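Local atomic coordinates of GTP cyclohydrolase 1 type 2 homolog (Staphylococcus aureus subsp. aureus, PDB entry 3LNL), a protein that is of unknown function but belongs to the NIF3 family, carries a dinuclear zinc centre and assembles into a toroid-shaped hexamer capped by PII-like domain lids. Residues 63-68 / 96-101. The protein carries 2 engineered substitutions. Numbering follows the deposited sequence.
Sequences NTIISH and INLIAM. With ZN (zinc ion), chain G.
Two parallel strands at the heart of an α/β sheet, 64-67 and 97-100, run side by side toward the dinuclear zinc site of this NIF3-family protein and illustrate how the C-terminal end of a parallel strand pair can present a metal ligand. In the parallel ladder I65 bonds to the residues on either side of L98, and S67 to those on either side of A100: I65 N gives to N97 O, I99 N to I65 O, S67 N to I99 O and M101 N to S67 O, each nearly along the C=O axis. At the N-terminal end N63 O is gripped twice, by N97 N at 2.7 Å in a straight bond and by N97 ND2 at 3.0 Å in a more bent one (131°), both donors lying above the carbonyl plane. At the other end the ladder passes into a side chain. With CG anti to the backbone N (chi1 -177°), H68 ND1 lies 2.9 Å from M101 O, which sits near the ring plane and is met on a lone pair. This bond and the metal together fix the ring's rotation, with H68 NE2 2.2 Å from ZN; the carbonyl would be expected to make the imidazole a somewhat stronger donor. D106, E333 and two waters share that ion. On one face I65 CG2 meets L98 CD1 at 3.6 Å; on the side of T64, I66 and I99, I66 CG2 meets M101 SD, also at 3.6 Å. Helix 83-93 packs on I65, L98 and the preceding I96, helices 7-17 and 336-350 on the T64, I66 and I99 face, while strands 43-46 and 30-32 flank the pair.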
# COMPACT_ATOMS: atom_id res chain seq x y z
N ASN B 63 25.75 -29.27 21.48
CA ASN B 63 25.70 -27.81 21.52
C ASN B 63 25.05 -27.20 20.30
O ASN B 63 25.08 -25.98 20.14
CB ASN B 63 27.09 -27.20 21.78
CG ASN B 63 27.98 -27.29 20.57
OD1 ASN B 63 27.65 -28.01 19.64
ND2 ASN B 63 29.11 -26.58 20.56
N THR B 64 24.41 -28.03 19.48
CA THR B 64 23.77 -27.54 18.26
C THR B 64 22.41 -28.19 18.08
O THR B 64 22.29 -29.44 18.14
CB THR B 64 24.65 -27.83 17.02
OG1 THR B 64 25.95 -27.27 17.25
CG2 THR B 64 24.06 -27.25 15.70
N ILE B 65 21.40 -27.33 17.86
CA ILE B 65 20.05 -27.76 17.58
C ILE B 65 19.72 -27.23 16.21
O ILE B 65 19.94 -26.04 15.95
CB ILE B 65 19.01 -27.29 18.64
CG1 ILE B 65 19.40 -27.87 20.01
CG2 ILE B 65 17.51 -27.66 18.25
CD1 ILE B 65 18.64 -27.29 21.22
N ILE B 66 19.22 -28.12 15.34
CA ILE B 66 18.62 -27.70 14.09
C ILE B 66 17.09 -27.96 14.15
O ILE B 66 16.64 -29.11 14.22
CB ILE B 66 19.18 -28.47 12.89
CG1 ILE B 66 20.69 -28.31 12.77
CG2 ILE B 66 18.48 -27.91 11.57
CD1 ILE B 66 21.33 -29.18 11.66
N SER B 67 16.30 -26.89 14.11
CA SER B 67 14.86 -27.01 14.14
C SER B 67 14.31 -26.68 12.76
O SER B 67 15.00 -26.06 11.94
CB SER B 67 14.24 -26.08 15.21
OG SER B 67 14.33 -24.70 14.81
N HIS B 68 13.09 -27.14 12.50
CA HIS B 68 12.37 -26.72 11.32
C HIS B 68 11.79 -25.32 11.54
O HIS B 68 12.09 -24.39 10.80
CB HIS B 68 11.27 -27.71 10.97
CG HIS B 68 10.53 -27.38 9.72
ND1 HIS B 68 11.16 -26.98 8.56
CD2 HIS B 68 9.21 -27.37 9.43
CE1 HIS B 68 10.26 -26.81 7.61
NE2 HIS B 68 9.06 -26.93 8.14
N ILE B 96 24.48 -23.05 23.53
CA ILE B 96 23.84 -23.87 22.55
C ILE B 96 23.50 -23.01 21.33
O ILE B 96 22.97 -21.87 21.44
CB ILE B 96 22.55 -24.52 23.06
CG1 ILE B 96 22.73 -25.19 24.44
CG2 ILE B 96 22.01 -25.52 22.02
CD1 ILE B 96 23.52 -26.42 24.47
N ASN B 97 23.84 -23.54 20.17
CA ASN B 97 23.58 -22.91 18.92
C ASN B 97 22.30 -23.49 18.29
O ASN B 97 22.10 -24.70 18.29
CB ASN B 97 24.75 -23.18 17.97
CG ASN B 97 26.07 -22.83 18.57
OD1 ASN B 97 26.40 -21.65 18.66
ND2 ASN B 97 26.83 -23.84 18.99
N LEU B 98 21.49 -22.62 17.69
CA LEU B 98 20.22 -22.99 17.11
C LEU B 98 20.18 -22.51 15.67
O LEU B 98 20.26 -21.31 15.41
CB LEU B 98 19.04 -22.36 17.90
CG LEU B 98 17.65 -22.64 17.27
CD1 LEU B 98 17.34 -24.20 17.25
CD2 LEU B 98 16.52 -21.88 17.96
N ILE B 99 20.01 -23.46 14.76
CA ILE B 99 19.86 -23.18 13.34
C ILE B 99 18.44 -23.58 12.91
O ILE B 99 17.93 -24.61 13.33
CB ILE B 99 20.87 -24.06 12.52
CG1 ILE B 99 22.32 -23.65 12.88
CG2 ILE B 99 20.56 -24.05 10.98
CD1 ILE B 99 23.42 -24.77 12.50
N ALA B 100 17.80 -22.74 12.10
CA ALA B 100 16.50 -23.03 11.59
C ALA B 100 16.62 -23.36 10.10
O ALA B 100 17.14 -22.56 9.29
CB ALA B 100 15.53 -21.81 11.74
N MET B 101 16.12 -24.53 9.75
CA MET B 101 15.98 -24.93 8.35
C MET B 101 14.49 -25.02 8.11
O MET B 101 13.88 -26.12 8.27
CB MET B 101 16.71 -26.27 8.11
CG MET B 101 18.27 -26.13 8.22
SD MET B 101 19.00 -27.76 7.97
CE MET B 101 18.98 -27.84 6.15
ZN ZN G . 7.14 -26.63 7.06
O HOH W 1 6.72 -25.06 8.36
O HOH W 2 5.16 -25.96 6.40